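Local atomic coordinates of superoxide dismutase (Candida albicans, PDB entry 4GUN), a protein that probably protects the cell from oxidative damage by converting superoxide into hydrogen peroxide and oxygen at a manganese ion. Residues N45-A50 against Q68-H73; S9-D14 against G75-H80; K96-S101 against K106-Q111; S116-I121 against L147-T152. The protein carries 2 engineered substitutions. All coordinates share one frame; numbering follows the deposited sequence.

Interaction 1 (N45-A50 against Q68-H73); sequences NAAIDA and QNIKFH
Ala-47 faces Asn-69 and Ile-70 across the two antiparallel helices of the alpha-hairpin domain, the N-terminal unit of iron/manganese superoxide dismutases. The short axes through 45-50 and 68-73 approach to 8.9 Å, with 155° between their N-to-C directions, and the CA atoms of Ala-47 and Ile-70 stand 5.9 Å apart. No hydrogen bond spans the pair, so the contact rests on apolar packing.

Along 68-73, Asn-69 comes first: its CB meets Ala-47 CB at 4.1 Å, while the amide turns back, away from that methyl. A glutamine of the third subunit, Gln-130, packs on this asparagine. Ile-70 follows and carries most of this helix's share of the buried surface. Its CG1 branch is turned beside the backbone N (chi1 -70°), which carries it across to the partner helix. There CG1 lies 4.0 Å from Ala-47 CB. The second subunit packs on the isoleucines, its Val-55 against Ile-48 and its Val-63 against Ile-70. Farther along, Phe-72 sets its CD2 3.6 Å above the plane of the His-73 imidazole, over the ring centre. His-73 itself points toward helix 26-56, where its side chain touches Tyr-40 and Tyr-44.

The chains of Ile-48 and Ile-70 run at about a right angle to each other, and Ile-48 CD1 sits 4.1 Å from both CG1 and CD1 of Ile-70.

Interaction 2 (S9-D14 against G75-H80); sequences SLPKID and GGHTNH. With MN (manganese (II) ion), chain Q.
Ser-9 and Pro-11 meet segment 75-80 through one side chain, the imidazole of His-77. The polar approach is a CH group against a carbonyl: CE1 of His-77 lies 3.4 Å from Ser-9 O, which stands obliquely to the ring. His-77 ND1 is engaged elsewhere, in a hydrogen bond with His-37 NE2 on helix 26-56. With CG anti to the backbone N (chi1 172°), the ring extends from the helix to the passing chain.

Apolar packing is slight. Pro-11 CD is 4.2 Å from His-77 CE1, again oblique to the ring, and the proline and histidine side chains run alongside each other, pointing opposite ways. Pro-11 also touches His-37 and Ser-81, so the extended N-terminal segment is laid along both helices of the alpha-hairpin domain. Leu-60 of the second subunit packs on His-77.

Metal coordination belongs to the next turn of the helix. His-80 binds manganese through NE2 at 2.1 Å, and a water lies at 2.2 Å from the ion; His-32, Asp-170 and His-174 complete the protein ligands. The His-80 ring is fixed from behind by ND1, which donates to Gly-76 O over 2.7 Å with an N-H...O angle of 154°. That oxygen lies in the imidazole plane. It also accepts a hydrogen bond from the backbone N of His-80, and the two donors reach it from opposite faces of its carbonyl plane.

Interaction 3 (K96-S101 against K106-Q111); sequences KHPDTS and KQIVAQ
Lys-106 and Thr-100 have the most surface buried where the loop 96-101 folds back on the helix it leads into. Their CA atoms are 5.3 Å apart. The lysine meets the loop with the aliphatic part of its chain: CG lies 3.4 Å from Thr-100 O, and CE is 3.9 Å from Ser-101 O. A bend at chi3 (-86°) brings CE back toward Ser-101 O. The backbone N of Lys-106 comes within 3.3 Å of Thr-100 O, but the angle is too poor for a hydrogen bond, so no such bond ties the two segments together.

Thr-100 contributes its methyl as well. CG2 is anti to the carbonyl carbon and meets Val-109 CG2 at 3.9 Å, one turn along the helix from Lys-106, with the two side chains inclined to each other. The loop is braced within itself: Ser-101 OG donates to Asp-99 OD1 over 2.7 Å, from above the carboxylate plane, and Ser-101 N makes a weak bond to OD2 of the same residue.

Deeper in, Pro-98 and Ile-108 form the buried end of the contact. Proline CG touches Ile-108 CD1 at 3.8 Å, and the proline ring and the isoleucine chain lie roughly perpendicular.

The loop leads into helix 103-112 of the C-terminal domain and packs back on its first turns. Pro-98 also rests on Val-115 of helix 115-127 and on Trp-197 of helix 197-205, while Ile-108 reaches Leu-118 on helix 115-127 and Leu-147 on strand 146-153.

Interaction 4 (S116-I121 against L147-T152); sequences SNLIDI and LDVVTT
Helix 115-127 passes over strand 146-153 without any hydrogen bond between 116-121 and 147-152; the nearest CA atoms, those of Ile-121 and Val-149, are 7.5 Å apart, a spacing filled by side chains.

Val-149 carries the strand's part of the contact almost alone. Its CB points toward the helix, and one methyl, CG2, does the touching. With CG1 anti to the backbone N (chi1 -172°), CG2 is placed anti to the carbonyl carbon and projects between two helix residues one turn apart. Leu-118 CD1 meets it at 3.7 Å. On the next turn, Ile-121 CG2 reaches the same methyl at 4.0 Å. Both helix side chains are inclined to the valine rather than aligned with it.

Leu-118 gets there by its end: its CB does not point at the strand, but CG is anti to the backbone N (chi1 173°), which swings the branched tip across. Ile-121 points directly toward the strand and uses the short CG2 branch, so its contact stays close to the helix backbone. Gln-142 of the fourth subunit also packs on Ile-121. The helix turn bearing these residues is held by the backbone bond from Ile-121 N to Asn-117 O, 3.1 Å long.

The contact is helix-on-sheet packing in the alpha/beta C-terminal domain. Tyr-112 of helix 103-112 packs on both Leu-118 and Ile-121. Within this chain, strand 146-153 is an outer strand of the three-stranded antiparallel sheet, paired with strand 133-140, whose Ile-137 also touches Leu-118.

How the interactions relate
Interactions 1 and 4 are buried and apolar, the first between antiparallel helices, the second between a helix and a sheet. Interaction 2 is a surface contact, although its helical segment also supplies a manganese ligand, and interaction 3 is partly buried, with backbone carbonyls beside aliphatic carbons at its exposed end. Interactions 1 and 2 share helix 60-85, have centres 15 Å apart and both touch the second subunit. Interactions 3 and 4 lie across the chain's centre from them and touch each other: Gln-111 OE1 probably accepts a hydrogen bond from Leu-147 N at 2.8 Å, and Gln-107 CG packs against Leu-147 CD1 at 3.8 Å.

Interaction 1 (N45-A50 against Q68-H73)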
loop_
_atom_site.group_PDB
_atom_site.type_symbol
_atom_site.label_atom_id
_atom_site.label_comp_id
_atom_site.label_asym_id
_atom_site.label_seq_id
_atom_site.Cartn_x
_atom_site.Cartn_y
_atom_site.Cartn_z
ATOM N N ASN A 45 -19.617 13.969 -1.246
ATOM C CA ASN A 45 -21.088 13.929 -1.360
ATOM C C ASN A 45 -21.588 13.021 -2.502
ATOM O O ASN A 45 -22.604 12.337 -2.337
ATOM C CB ASN A 45 -21.709 15.332 -1.375
ATOM C CG ASN A 45 -21.427 16.162 -0.144
ATOM O OD1 ASN A 45 -21.356 15.667 0.985
ATOM N ND2 ASN A 45 -21.240 17.455 -0.337
ATOM N N ALA A 46 -20.844 12.970 -3.626
ATOM C CA ALA A 46 -21.164 12.102 -4.761
ATOM C C ALA A 46 -20.885 10.642 -4.406
ATOM O O ALA A 46 -21.717 9.795 -4.728
ATOM C CB ALA A 46 -20.360 12.503 -5.994
ATOM N N ALA A 47 -19.743 10.349 -3.725
ATOM C CA ALA A 47 -19.362 8.986 -3.292
ATOM C C ALA A 47 -20.380 8.411 -2.338
ATOM O O ALA A 47 -20.690 7.220 -2.430
ATOM C CB ALA A 47 -17.986 8.983 -2.635
ATOM N N ILE A 48 -20.900 9.241 -1.419
ATOM C CA ILE A 48 -21.918 8.796 -0.462
ATOM C C ILE A 48 -23.225 8.440 -1.171
ATOM O O ILE A 48 -23.853 7.436 -0.827
ATOM C CB ILE A 48 -22.090 9.781 0.734
ATOM C CG1 ILE A 48 -20.934 9.628 1.754
ATOM C CG2 ILE A 48 -23.476 9.671 1.428
ATOM C CD1 ILE A 48 -20.502 8.189 2.144
ATOM N N ASP A 49 -23.609 9.249 -2.168
ATOM C CA ASP A 49 -24.822 9.011 -2.944
ATOM C C ASP A 49 -24.681 7.686 -3.721
ATOM O O ASP A 49 -25.624 6.876 -3.755
ATOM C CB ASP A 49 -25.081 10.186 -3.902
ATOM C CG ASP A 49 -26.456 10.159 -4.544
ATOM O OD1 ASP A 49 -26.607 10.738 -5.639
ATOM O OD2 ASP A 49 -27.383 9.565 -3.944
ATOM N N ALA A 50 -23.480 7.457 -4.314
ATOM C CA ALA A 50 -23.191 6.237 -5.072
ATOM C C ALA A 50 -23.220 4.993 -4.155
ATOM O O ALA A 50 -23.738 3.940 -4.547
ATOM C CB ALA A 50 -21.848 6.367 -5.778
ATOM N N GLN A 68 -12.847 3.411 -1.803
ATOM C CA GLN A 68 -11.627 4.188 -2.081
ATOM C C GLN A 68 -11.933 5.686 -2.221
ATOM O O GLN A 68 -11.177 6.502 -1.711
ATOM C CB GLN A 68 -10.889 3.655 -3.332
ATOM C CG GLN A 68 -9.458 4.217 -3.558
ATOM C CD GLN A 68 -8.578 4.320 -2.324
ATOM O OE1 GLN A 68 -8.461 3.390 -1.511
ATOM N NE2 GLN A 68 -7.907 5.455 -2.178
ATOM N N ASN A 69 -13.065 6.031 -2.861
ATOM C CA ASN A 69 -13.479 7.426 -3.063
ATOM C C ASN A 69 -13.971 8.058 -1.786
ATOM O O ASN A 69 -13.806 9.264 -1.598
ATOM C CB ASN A 69 -14.502 7.534 -4.195
ATOM C CG ASN A 69 -13.966 7.024 -5.503
ATOM O OD1 ASN A 69 -12.762 7.093 -5.773
ATOM N ND2 ASN A 69 -14.837 6.429 -6.306
ATOM N N ILE A 70 -14.515 7.230 -0.871
ATOM C CA ILE A 70 -14.966 7.671 0.438
ATOM C C ILE A 70 -13.752 8.068 1.276
ATOM O O ILE A 70 -13.706 9.180 1.800
ATOM C CB ILE A 70 -15.867 6.597 1.109
ATOM C CG1 ILE A 70 -17.230 6.498 0.359
ATOM C CG2 ILE A 70 -16.069 6.917 2.601
ATOM C CD1 ILE A 70 -18.031 5.212 0.699
ATOM N N LYS A 71 -12.765 7.164 1.374
ATOM C CA LYS A 71 -11.485 7.355 2.065
ATOM C C LYS A 71 -10.789 8.627 1.565
ATOM O O LYS A 71 -10.398 9.464 2.374
ATOM C CB LYS A 71 -10.568 6.126 1.846
ATOM C CG LYS A 71 -9.295 6.122 2.707
ATOM C CD LYS A 71 -8.312 4.983 2.355
ATOM C CE LYS A 71 -7.438 5.304 1.151
ATOM N NZ LYS A 71 -6.218 4.441 1.045
ATOM N N PHE A 72 -10.678 8.774 0.233
ATOM C CA PHE A 72 -9.977 9.879 -0.419
ATOM C C PHE A 72 -10.618 11.235 -0.223
ATOM O O PHE A 72 -9.954 12.162 0.241
ATOM C CB PHE A 72 -9.763 9.579 -1.920
ATOM C CG PHE A 72 -8.922 10.593 -2.658
ATOM C CD1 PHE A 72 -7.547 10.657 -2.461
ATOM C CD2 PHE A 72 -9.504 11.469 -3.573
ATOM C CE1 PHE A 72 -6.766 11.583 -3.154
ATOM C CE2 PHE A 72 -8.718 12.387 -4.287
ATOM C CZ PHE A 72 -7.354 12.430 -4.080
ATOM N N HIS A 73 -11.884 11.369 -0.609
ATOM C CA HIS A 73 -12.554 12.665 -0.506
ATOM C C HIS A 73 -12.934 13.002 0.929
ATOM O O HIS A 73 -12.860 14.162 1.315
ATOM C CB HIS A 73 -13.712 12.791 -1.501
ATOM C CG HIS A 73 -13.324 12.614 -2.937
ATOM N ND1 HIS A 73 -12.647 13.611 -3.642
ATOM C CD2 HIS A 73 -13.587 11.588 -3.782
ATOM C CE1 HIS A 73 -12.499 13.144 -4.868
ATOM N NE2 HIS A 73 -13.053 11.932 -4.999
#

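Interaction 2 (S9-D14 against G75-H80)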
loop_
_atom_site.group_PDB
_atom_site.type_symbol
_atom_site.label_atom_id
_atom_site.label_comp_id
_atom_site.label_asym_id
_atom_site.label_seq_id
_atom_site.Cartn_x
_atom_site.Cartn_y
_atom_site.Cartn_z
ATOM N N SER A 9 -19.944 20.406 3.645
ATOM C CA SER A 9 -19.806 21.678 2.945
ATOM C C SER A 9 -18.446 22.285 3.192
ATOM O O SER A 9 -17.735 21.866 4.108
ATOM C CB SER A 9 -20.949 22.624 3.313
ATOM O OG SER A 9 -20.950 22.940 4.692
ATOM N N LEU A 10 -18.052 23.228 2.343
ATOM C CA LEU A 10 -16.770 23.901 2.480
ATOM C C LEU A 10 -16.796 24.736 3.765
ATOM O O LEU A 10 -17.726 25.520 3.922
ATOM C CB LEU A 10 -16.517 24.803 1.256
ATOM C CG LEU A 10 -15.138 25.458 1.148
ATOM C CD1 LEU A 10 -14.093 24.448 0.765
ATOM C CD2 LEU A 10 -15.159 26.582 0.104
ATOM N N PRO A 11 -15.832 24.571 4.710
ATOM C CA PRO A 11 -15.869 25.389 5.938
ATOM C C PRO A 11 -15.507 26.851 5.667
ATOM O O PRO A 11 -14.874 27.169 4.652
ATOM C CB PRO A 11 -14.822 24.722 6.834
ATOM C CG PRO A 11 -13.806 24.179 5.860
ATOM C CD PRO A 11 -14.649 23.684 4.696
ATOM N N LYS A 12 -15.927 27.741 6.575
ATOM C CA LYS A 12 -15.623 29.168 6.510
ATOM C C LYS A 12 -14.195 29.331 7.023
ATOM O O LYS A 12 -13.832 28.679 8.007
ATOM C CB LYS A 12 -16.615 29.949 7.393
ATOM N N ILE A 13 -13.371 30.148 6.343
ATOM C CA ILE A 13 -11.950 30.360 6.708
ATOM C C ILE A 13 -11.788 31.616 7.577
ATOM O O ILE A 13 -12.182 32.691 7.149
ATOM C CB ILE A 13 -11.037 30.400 5.445
ATOM C CG1 ILE A 13 -11.384 29.296 4.409
ATOM C CG2 ILE A 13 -9.553 30.421 5.808
ATOM C CD1 ILE A 13 -11.141 27.835 4.821
ATOM N N ASP A 14 -11.157 31.481 8.762
ATOM C CA ASP A 14 -10.962 32.550 9.761
ATOM C C ASP A 14 -9.855 33.581 9.432
ATOM O O ASP A 14 -9.414 34.326 10.316
ATOM C CB ASP A 14 -10.749 31.949 11.170
ATOM C CG ASP A 14 -11.652 30.775 11.534
ATOM O OD1 ASP A 14 -12.866 30.819 11.188
ATOM O OD2 ASP A 14 -11.162 29.836 12.205
ATOM N N GLY A 75 -11.185 11.983 3.547
ATOM C CA GLY A 75 -9.876 12.291 4.118
ATOM C C GLY A 75 -9.411 13.677 3.716
ATOM O O GLY A 75 -8.933 14.439 4.555
ATOM N N GLY A 76 -9.574 14.012 2.435
ATOM C CA GLY A 76 -9.207 15.327 1.909
ATOM C C GLY A 76 -9.933 16.455 2.606
ATOM O O GLY A 76 -9.323 17.465 2.940
ATOM N N HIS A 77 -11.242 16.271 2.866
ATOM C CA HIS A 77 -12.056 17.273 3.577
ATOM C C HIS A 77 -11.581 17.444 5.017
ATOM O O HIS A 77 -11.419 18.580 5.473
ATOM C CB HIS A 77 -13.545 16.893 3.572
ATOM C CG HIS A 77 -14.385 17.779 4.448
ATOM N ND1 HIS A 77 -14.611 19.126 4.129
ATOM C CD2 HIS A 77 -15.083 17.473 5.570
ATOM C CE1 HIS A 77 -15.410 19.586 5.083
ATOM N NE2 HIS A 77 -15.696 18.639 5.987
ATOM N N THR A 78 -11.356 16.307 5.716
ATOM C CA THR A 78 -10.898 16.265 7.111
ATOM C C THR A 78 -9.520 16.912 7.240
ATOM O O THR A 78 -9.322 17.754 8.127
ATOM C CB THR A 78 -10.886 14.813 7.619
ATOM O OG1 THR A 78 -12.222 14.317 7.594
ATOM C CG2 THR A 78 -10.300 14.684 9.032
ATOM N N ASN A 79 -8.583 16.529 6.358
ATOM C CA ASN A 79 -7.198 17.063 6.371
ATOM C C ASN A 79 -7.147 18.571 6.105
ATOM O O ASN A 79 -6.486 19.299 6.847
ATOM C CB ASN A 79 -6.306 16.300 5.391
ATOM C CG ASN A 79 -5.970 14.877 5.810
ATOM O OD1 ASN A 79 -6.028 14.525 6.990
ATOM N ND2 ASN A 79 -5.574 14.034 4.856
ATOM N N HIS A 80 -7.839 19.038 5.050
ATOM C CA HIS A 80 -7.872 20.457 4.718
ATOM C C HIS A 80 -8.548 21.306 5.802
ATOM O O HIS A 80 -7.995 22.333 6.164
ATOM C CB HIS A 80 -8.405 20.694 3.296
ATOM C CG HIS A 80 -7.413 20.278 2.241
ATOM N ND1 HIS A 80 -7.366 18.980 1.765
ATOM C CD2 HIS A 80 -6.410 20.981 1.666
ATOM C CE1 HIS A 80 -6.384 18.951 0.880
ATOM N NE2 HIS A 80 -5.798 20.138 0.763
HETATM MN MN MN Q . -3.898 20.266 -0.189
HETATM O O HOH W 1 -3.496 18.151 -0.013
#

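Interaction 3 (K96-S101 against K106-Q111)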
loop_
_atom_site.group_PDB
_atom_site.type_symbol
_atom_site.label_atom_id
_atom_site.label_comp_id
_atom_site.label_asym_id
_atom_site.label_seq_id
_atom_site.Cartn_x
_atom_site.Cartn_y
_atom_site.Cartn_z
ATOM N N LYS A 96 3.267 31.960 16.892
ATOM C CA LYS A 96 3.509 32.091 18.341
ATOM C C LYS A 96 3.531 30.710 18.974
ATOM O O LYS A 96 2.556 29.970 18.861
ATOM C CB LYS A 96 2.492 33.017 19.032
ATOM N N HIS A 97 4.675 30.334 19.574
ATOM C CA HIS A 97 4.852 29.019 20.189
ATOM C C HIS A 97 3.817 28.757 21.290
ATOM O O HIS A 97 3.290 29.726 21.854
ATOM C CB HIS A 97 6.287 28.846 20.684
ATOM C CG HIS A 97 7.292 28.638 19.591
ATOM N ND1 HIS A 97 8.651 28.553 19.873
ATOM C CD2 HIS A 97 7.113 28.504 18.253
ATOM C CE1 HIS A 97 9.254 28.378 18.708
ATOM N NE2 HIS A 97 8.372 28.344 17.699
ATOM N N PRO A 98 3.426 27.487 21.568
ATOM C CA PRO A 98 2.379 27.274 22.584
ATOM C C PRO A 98 2.846 27.608 24.005
ATOM O O PRO A 98 4.048 27.549 24.306
ATOM C CB PRO A 98 1.967 25.808 22.388
ATOM C CG PRO A 98 3.103 25.165 21.733
ATOM C CD PRO A 98 3.886 26.204 20.986
ATOM N N ASP A 99 1.892 28.015 24.858
ATOM C CA ASP A 99 2.161 28.361 26.253
ATOM C C ASP A 99 2.666 27.096 26.958
ATOM O O ASP A 99 2.010 26.056 26.877
ATOM C CB ASP A 99 0.896 28.940 26.919
ATOM C CG ASP A 99 0.997 29.185 28.419
ATOM O OD1 ASP A 99 -0.041 29.088 29.104
ATOM O OD2 ASP A 99 2.115 29.448 28.906
ATOM N N THR A 100 3.885 27.167 27.549
ATOM C CA THR A 100 4.556 26.030 28.215
ATOM C C THR A 100 3.837 25.470 29.435
ATOM O O THR A 100 4.150 24.354 29.856
ATOM C CB THR A 100 6.028 26.314 28.480
ATOM O OG1 THR A 100 6.139 27.565 29.154
ATOM C CG2 THR A 100 6.857 26.309 27.211
ATOM N N SER A 101 2.862 26.235 29.995
ATOM C CA SER A 101 2.055 25.813 31.146
ATOM C C SER A 101 0.771 25.102 30.684
ATOM O O SER A 101 0.112 24.463 31.505
ATOM C CB SER A 101 1.725 27.000 32.051
ATOM O OG SER A 101 0.827 27.892 31.414
ATOM N N LYS A 106 3.276 21.670 28.091
ATOM C CA LYS A 106 3.888 20.840 29.135
ATOM C C LYS A 106 4.354 19.516 28.517
ATOM O O LYS A 106 5.454 19.060 28.825
ATOM C CB LYS A 106 2.870 20.537 30.261
ATOM C CG LYS A 106 2.870 21.558 31.392
ATOM C CD LYS A 106 2.426 20.947 32.731
ATOM C CE LYS A 106 0.930 20.938 32.918
ATOM N NZ LYS A 106 0.544 20.285 34.195
ATOM N N GLN A 107 3.531 18.912 27.640
ATOM C CA GLN A 107 3.886 17.648 26.978
ATOM C C GLN A 107 5.078 17.794 26.021
ATOM O O GLN A 107 5.950 16.933 26.041
ATOM C CB GLN A 107 2.674 16.985 26.312
ATOM C CG GLN A 107 2.869 15.484 26.049
ATOM C CD GLN A 107 2.882 14.624 27.295
ATOM O OE1 GLN A 107 2.290 14.961 28.326
ATOM N NE2 GLN A 107 3.520 13.468 27.209
ATOM N N ILE A 108 5.128 18.895 25.227
ATOM C CA ILE A 108 6.221 19.216 24.300
ATOM C C ILE A 108 7.536 19.309 25.079
ATOM O O ILE A 108 8.535 18.718 24.663
ATOM C CB ILE A 108 5.937 20.516 23.487
ATOM C CG1 ILE A 108 4.733 20.317 22.515
ATOM C CG2 ILE A 108 7.207 21.018 22.732
ATOM C CD1 ILE A 108 4.190 21.565 21.916
ATOM N N VAL A 109 7.518 20.049 26.205
ATOM C CA VAL A 109 8.682 20.261 27.061
ATOM C C VAL A 109 9.160 18.935 27.655
ATOM O O VAL A 109 10.351 18.613 27.562
ATOM C CB VAL A 109 8.441 21.367 28.119
ATOM C CG1 VAL A 109 9.534 21.366 29.189
ATOM C CG2 VAL A 109 8.323 22.744 27.460
ATOM N N ALA A 110 8.229 18.137 28.191
ATOM C CA ALA A 110 8.566 16.830 28.776
ATOM C C ALA A 110 9.216 15.889 27.758
ATOM O O ALA A 110 10.246 15.287 28.056
ATOM C CB ALA A 110 7.312 16.180 29.358
ATOM N N GLN A 111 8.615 15.767 26.561
ATOM C CA GLN A 111 9.066 14.843 25.512
ATOM C C GLN A 111 10.174 15.285 24.570
ATOM O O GLN A 111 10.959 14.437 24.160
ATOM C CB GLN A 111 7.870 14.389 24.683
ATOM C CG GLN A 111 6.887 13.511 25.452
ATOM C CD GLN A 111 5.883 12.891 24.531
ATOM O OE1 GLN A 111 4.701 13.190 24.598
ATOM N NE2 GLN A 111 6.331 12.029 23.635
#

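Interaction 4 (S116-I121 against L147-T152)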
loop_
_atom_site.group_PDB
_atom_site.type_symbol
_atom_site.label_atom_id
_atom_site.label_comp_id
_atom_site.label_asym_id
_atom_site.label_seq_id
_atom_site.Cartn_x
_atom_site.Cartn_y
_atom_site.Cartn_z
ATOM N N SER A 116 11.102 24.130 19.095
ATOM C CA SER A 116 12.080 24.112 18.020
ATOM C C SER A 116 12.544 22.699 17.678
ATOM O O SER A 116 12.648 22.383 16.495
ATOM C CB SER A 116 13.249 25.044 18.317
ATOM O OG SER A 116 13.935 24.628 19.483
ATOM N N ASN A 117 12.762 21.833 18.699
ATOM C CA ASN A 117 13.183 20.444 18.490
ATOM C C ASN A 117 12.065 19.628 17.843
ATOM O O ASN A 117 12.329 18.820 16.958
ATOM C CB ASN A 117 13.658 19.790 19.803
ATOM C CG ASN A 117 14.327 18.429 19.628
ATOM O OD1 ASN A 117 14.947 18.127 18.596
ATOM N ND2 ASN A 117 14.249 17.585 20.654
ATOM N N LEU A 118 10.826 19.845 18.280
ATOM C CA LEU A 118 9.648 19.201 17.717
ATOM C C LEU A 118 9.457 19.642 16.244
ATOM O O LEU A 118 9.181 18.794 15.384
ATOM C CB LEU A 118 8.414 19.541 18.572
ATOM C CG LEU A 118 7.043 19.083 18.039
ATOM C CD1 LEU A 118 6.998 17.530 17.762
ATOM C CD2 LEU A 118 5.934 19.524 18.949
ATOM N N ILE A 119 9.648 20.950 15.949
ATOM C CA ILE A 119 9.553 21.485 14.572
ATOM C C ILE A 119 10.635 20.823 13.679
ATOM O O ILE A 119 10.338 20.440 12.533
ATOM C CB ILE A 119 9.613 23.049 14.573
ATOM C CG1 ILE A 119 8.326 23.653 15.197
ATOM C CG2 ILE A 119 9.855 23.613 13.153
ATOM C CD1 ILE A 119 8.358 25.195 15.370
ATOM N N ASP A 120 11.869 20.645 14.225
ATOM C CA ASP A 120 12.973 19.991 13.491
ATOM C C ASP A 120 12.636 18.552 13.120
ATOM O O ASP A 120 12.898 18.131 11.991
ATOM C CB ASP A 120 14.278 20.019 14.293
ATOM C CG ASP A 120 14.948 21.366 14.382
ATOM O OD1 ASP A 120 14.685 22.228 13.502
ATOM O OD2 ASP A 120 15.743 21.564 15.323
ATOM N N ILE A 121 12.066 17.803 14.074
ATOM C CA ILE A 121 11.632 16.416 13.876
ATOM C C ILE A 121 10.518 16.358 12.806
ATOM O O ILE A 121 10.609 15.542 11.887
ATOM C CB ILE A 121 11.250 15.735 15.218
ATOM C CG1 ILE A 121 12.497 15.535 16.099
ATOM C CG2 ILE A 121 10.543 14.402 14.983
ATOM C CD1 ILE A 121 12.211 15.460 17.590
ATOM N N LEU A 147 2.837 12.417 22.620
ATOM C CA LEU A 147 2.904 13.025 21.315
ATOM C C LEU A 147 3.824 12.195 20.431
ATOM O O LEU A 147 4.736 11.521 20.921
ATOM C CB LEU A 147 3.478 14.449 21.437
ATOM C CG LEU A 147 2.636 15.487 22.190
ATOM C CD1 LEU A 147 3.462 16.721 22.470
ATOM C CD2 LEU A 147 1.331 15.839 21.419
ATOM N N ASP A 148 3.580 12.259 19.115
ATOM C CA ASP A 148 4.410 11.605 18.115
ATOM C C ASP A 148 4.217 12.351 16.810
ATOM O O ASP A 148 3.233 13.076 16.667
ATOM C CB ASP A 148 4.058 10.117 17.961
ATOM C CG ASP A 148 5.076 9.247 17.209
ATOM O OD1 ASP A 148 6.302 9.596 17.214
ATOM O OD2 ASP A 148 4.664 8.209 16.652
ATOM N N VAL A 149 5.175 12.231 15.892
ATOM C CA VAL A 149 5.064 12.846 14.567
ATOM C C VAL A 149 4.884 11.671 13.602
ATOM O O VAL A 149 5.698 10.740 13.629
ATOM C CB VAL A 149 6.262 13.768 14.162
ATOM C CG1 VAL A 149 5.955 14.508 12.853
ATOM C CG2 VAL A 149 6.596 14.776 15.267
ATOM N N VAL A 150 3.800 11.692 12.799
ATOM C CA VAL A 150 3.458 10.633 11.824
ATOM C C VAL A 150 3.216 11.242 10.420
ATOM O O VAL A 150 2.933 12.427 10.306
ATOM C CB VAL A 150 2.241 9.774 12.320
ATOM C CG1 VAL A 150 0.972 10.594 12.394
ATOM C CG2 VAL A 150 2.004 8.535 11.456
ATOM N N THR A 151 3.354 10.437 9.372
ATOM C CA THR A 151 3.041 10.887 8.013
ATOM C C THR A 151 1.961 9.991 7.425
ATOM O O THR A 151 1.858 8.821 7.796
ATOM C CB THR A 151 4.265 10.906 7.083
ATOM O OG1 THR A 151 4.755 9.577 6.950
ATOM C CG2 THR A 151 5.340 11.886 7.527
ATOM N N THR A 152 1.172 10.534 6.497
ATOM C CA THR A 152 0.167 9.761 5.786
ATOM C C THR A 152 0.389 10.025 4.308
ATOM O O THR A 152 0.946 11.070 3.957
ATOM C CB THR A 152 -1.266 10.077 6.248
ATOM O OG1 THR A 152 -1.703 11.319 5.698
ATOM C CG2 THR A 152 -1.450 10.018 7.780
#